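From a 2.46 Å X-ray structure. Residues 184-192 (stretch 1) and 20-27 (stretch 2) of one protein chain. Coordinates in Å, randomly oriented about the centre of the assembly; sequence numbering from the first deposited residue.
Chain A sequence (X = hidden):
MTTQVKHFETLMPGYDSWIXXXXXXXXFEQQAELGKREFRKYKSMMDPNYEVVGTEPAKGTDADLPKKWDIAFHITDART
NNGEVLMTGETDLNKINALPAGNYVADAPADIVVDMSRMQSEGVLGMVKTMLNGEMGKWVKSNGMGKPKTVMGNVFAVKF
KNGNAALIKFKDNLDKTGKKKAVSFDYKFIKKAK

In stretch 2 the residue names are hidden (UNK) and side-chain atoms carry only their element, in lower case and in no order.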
# COMPACT_ATOMS: atom_id res chain seq x y z
N SER A 184 2.84 -10.07 1.57
CA SER A 184 3.44 -11.18 0.84
C SER A 184 2.76 -11.32 -0.52
O SER A 184 1.53 -11.26 -0.57
CB SER A 184 3.28 -12.43 1.63
OG SER A 184 4.08 -13.46 1.08
N PHE A 185 3.53 -11.46 -1.61
CA PHE A 185 2.96 -11.68 -2.93
C PHE A 185 3.95 -12.35 -3.87
O PHE A 185 5.16 -12.35 -3.63
CB PHE A 185 2.49 -10.36 -3.56
CG PHE A 185 3.53 -9.26 -3.64
CD1 PHE A 185 4.40 -9.17 -4.72
CD2 PHE A 185 3.62 -8.30 -2.64
CE1 PHE A 185 5.34 -8.16 -4.81
CE2 PHE A 185 4.55 -7.28 -2.73
CZ PHE A 185 5.41 -7.21 -3.81
N ASP A 186 3.42 -12.91 -4.96
CA ASP A 186 4.21 -13.36 -6.09
C ASP A 186 3.96 -12.41 -7.24
O ASP A 186 2.90 -11.78 -7.29
CB ASP A 186 3.82 -14.78 -6.53
CG ASP A 186 3.95 -15.81 -5.42
OD1 ASP A 186 4.89 -15.69 -4.62
OD2 ASP A 186 3.08 -16.70 -5.36
N TYR A 187 4.94 -12.32 -8.15
CA TYR A 187 4.84 -11.34 -9.22
C TYR A 187 5.75 -11.67 -10.40
O TYR A 187 6.75 -12.37 -10.27
CB TYR A 187 5.22 -9.96 -8.70
CG TYR A 187 6.65 -9.76 -8.28
CD1 TYR A 187 7.09 -10.17 -7.03
CD2 TYR A 187 7.57 -9.12 -9.11
CE1 TYR A 187 8.39 -9.95 -6.62
CE2 TYR A 187 8.88 -8.90 -8.71
CZ TYR A 187 9.29 -9.32 -7.46
OH TYR A 187 10.57 -9.12 -7.03
N LYS A 188 5.39 -11.11 -11.55
CA LYS A 188 6.24 -11.15 -12.72
C LYS A 188 6.56 -9.70 -13.06
O LYS A 188 5.66 -8.86 -13.07
CB LYS A 188 5.52 -11.82 -13.89
CG LYS A 188 5.16 -13.28 -13.70
CD LYS A 188 4.57 -13.90 -14.96
CE LYS A 188 4.09 -15.32 -14.78
NZ LYS A 188 3.41 -15.84 -15.98
N PHE A 189 7.84 -9.45 -13.34
CA PHE A 189 8.28 -8.12 -13.74
C PHE A 189 8.49 -8.09 -15.25
O PHE A 189 9.07 -9.01 -15.82
CB PHE A 189 9.52 -7.71 -12.94
CG PHE A 189 9.92 -6.27 -13.14
CD1 PHE A 189 9.16 -5.26 -12.59
CD2 PHE A 189 11.03 -5.94 -13.90
CE1 PHE A 189 9.52 -3.93 -12.78
CE2 PHE A 189 11.38 -4.61 -14.10
CZ PHE A 189 10.64 -3.61 -13.52
N ILE A 190 8.01 -7.01 -15.89
CA ILE A 190 8.05 -6.86 -17.33
C ILE A 190 8.84 -5.60 -17.66
O ILE A 190 8.29 -4.49 -17.62
CB ILE A 190 6.63 -6.83 -17.92
CG1 ILE A 190 5.80 -8.02 -17.42
CG2 ILE A 190 6.67 -6.72 -19.45
CD1 ILE A 190 4.40 -8.10 -17.98
N LYS A 191 10.13 -5.78 -17.97
CA LYS A 191 11.02 -4.66 -18.19
C LYS A 191 10.75 -4.05 -19.56
O LYS A 191 10.61 -4.78 -20.54
CB LYS A 191 12.48 -5.12 -18.07
CG LYS A 191 13.47 -4.01 -18.38
CD LYS A 191 14.69 -3.97 -17.49
CE LYS A 191 15.34 -2.61 -17.50
NZ LYS A 191 16.82 -2.70 -17.60
N LYS A 192 10.68 -2.71 -19.61
CA LYS A 192 10.48 -1.99 -20.86
C LYS A 192 11.50 -2.48 -21.88
O LYS A 192 12.68 -2.52 -21.57
CB LYS A 192 10.66 -0.49 -20.59
CG LYS A 192 10.01 0.44 -21.60
CD LYS A 192 11.01 1.14 -22.47
CE LYS A 192 11.87 2.11 -21.70
NZ LYS A 192 13.02 2.56 -22.52
N UNK A 20 9.12 0.35 0.82
CA UNK A 20 9.24 0.74 -0.58
C UNK A 20 9.91 -0.40 -1.35
O UNK A 20 11.04 -0.77 -1.03
c UNK A 20 9.47 3.57 1.24
o UNK A 20 7.44 6.58 1.54
c UNK A 20 8.84 4.67 1.79
c UNK A 20 8.06 5.50 0.99
c UNK A 20 8.55 4.09 -0.89
c UNK A 20 10.03 2.05 -0.70
c UNK A 20 9.34 3.26 -0.11
c UNK A 20 7.91 5.21 -0.36
N UNK A 21 9.20 -0.94 -2.34
CA UNK A 21 9.69 -2.13 -3.03
C UNK A 21 10.13 -1.81 -4.45
O UNK A 21 9.36 -1.27 -5.23
c UNK A 21 8.17 -3.51 -1.58
c UNK A 21 6.90 -4.29 -1.47
c UNK A 21 9.24 -4.52 -3.65
c UNK A 21 8.65 -3.26 -3.01
N UNK A 22 11.38 -2.17 -4.76
CA UNK A 22 11.88 -2.17 -6.12
C UNK A 22 11.55 -3.52 -6.74
O UNK A 22 12.14 -4.54 -6.37
o UNK A 22 15.14 -1.48 -7.67
o UNK A 22 13.27 -2.30 -8.50
c UNK A 22 13.98 -1.93 -7.55
c UNK A 22 13.40 -1.95 -6.15
N UNK A 23 10.60 -3.54 -7.68
CA UNK A 23 10.09 -4.82 -8.16
C UNK A 23 11.14 -5.53 -9.01
O UNK A 23 11.19 -6.76 -9.04
c UNK A 23 7.53 -4.46 -8.00
c UNK A 23 6.28 -4.24 -8.82
c UNK A 23 8.76 -4.61 -8.90
c UNK A 23 7.33 -5.66 -7.06
N UNK A 24 12.02 -4.74 -9.64
CA UNK A 24 13.05 -5.25 -10.54
C UNK A 24 14.07 -6.08 -9.76
O UNK A 24 14.46 -7.14 -10.23
c UNK A 24 15.19 -3.34 -13.20
o UNK A 24 15.61 -3.56 -14.36
o UNK A 24 15.19 -2.21 -12.67
c UNK A 24 13.69 -4.09 -11.30
c UNK A 24 14.64 -4.51 -12.40
N UNK A 25 14.46 -5.62 -8.57
CA UNK A 25 15.54 -6.22 -7.81
C UNK A 25 15.00 -7.07 -6.65
O UNK A 25 15.73 -7.89 -6.09
o UNK A 25 15.83 -4.39 -6.24
c UNK A 25 17.02 -4.24 -8.35
c UNK A 25 16.49 -5.15 -7.26
N UNK A 26 13.73 -6.84 -6.29
CA UNK A 26 13.11 -7.57 -5.20
C UNK A 26 13.50 -7.04 -3.83
O UNK A 26 13.09 -7.60 -2.81
N UNK A 27 14.29 -5.94 -3.83
CA UNK A 27 14.78 -5.32 -2.61
C UNK A 27 13.74 -4.33 -2.09
O UNK A 27 12.91 -3.85 -2.86
c UNK A 27 16.10 -4.57 -2.87
c UNK A 27 17.35 -5.43 -3.06
n UNK A 27 20.32 -3.34 -2.26
c UNK A 27 19.72 -4.68 -2.51
c UNK A 27 18.57 -4.62 -3.49

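Position 20 carries one carbon followed by a ring of six carbons that bears a single oxygen at its far end. That pattern is tyrosine. Tyr20 lies on a strand, its side chain is buried, and it stays out of reach of stretch 1, so its packing must be explained by surroundings elsewhere in the structure.

Position 21 has four side-chain carbons, forked at the first, with one arm two carbons long. The end of that longer arm lies 4.0 Å from Phe185 CE2, near the plane of the ring and at its edge. A fork at the first carbon with unequal arms identifies isoleucine. Ile21 points toward stretch 1, and its purely hydrocarbon side chain suits a buried place beside an aromatic edge.

Position 22 shows two carbons, the second carrying two oxygens, and makes no contact with stretch 1. This is aspartate. Asp22 helps to hold the turn: its OD1 accepts a hydrogen bond from the backbone N of position 24 at 3.0 Å and is also bonded elsewhere in the structure, while its backbone O accepts one from N of position 26 at 2.8 Å. Its own N donates to O of position 27 at 3.0 Å, so the chain is held in a compact turn.

Position 23 again has four carbons, but the fork comes at the second, and this side chain lies among three aromatic rings. The residue is leucine. Leu23 CD2 sits 4.0 Å from the centroid of the Tyr187 ring, over its face, in a CH-pi contact, and also 3.9 Å from Phe185 CE1, at that ring's edge. Leu23 CB approaches Phe189 CD1 at 3.8 Å. A branched, apolar side chain can meet all three rings without burying a polar group.

Position 24 has three carbons, the third carrying two oxygens; its CB packs over the face of Phe189, and one oxygen approaches Lys191. It is glutamate. Glu24 CB stands 4.1 Å from the centroid of the Phe189 ring, whereas Glu24 OE2 forms a salt bridge with Lys191 NZ at 3.6 Å. Thus the base of the side chain offers hydrocarbon to the ring and its exposed end offers charge to the lysine.

Position 25 has one carbon bearing an oxygen and a carbon, with no contact to stretch 1: threonine. Thr25 OG1 accepts a hydrogen bond from N of position 27 at 3.3 Å.

Position 26 has no side-chain atoms and is glycine. Gly26 has a phi of 79°, which favours glycine, and its CA lies 3.5 Å from Tyr187 OH.

Position 27 has four carbons in a row ending in nitrogen: lysine. Lys27 is exposed and points away from stretch 1.

The contact rests on alternation along the strand: Phe185, Tyr187 and Phe189 point toward the turn, and Leu23 packs against all three. Tyr187 OH donates a hydrogen bond to Leu23 O at 3.2 Å, giving this apolar packing a directional anchor, and the Lys191–Glu24 salt bridge adds a charged contact at the exposed margin.

Stretch 2 (20-27) YIDLETGK
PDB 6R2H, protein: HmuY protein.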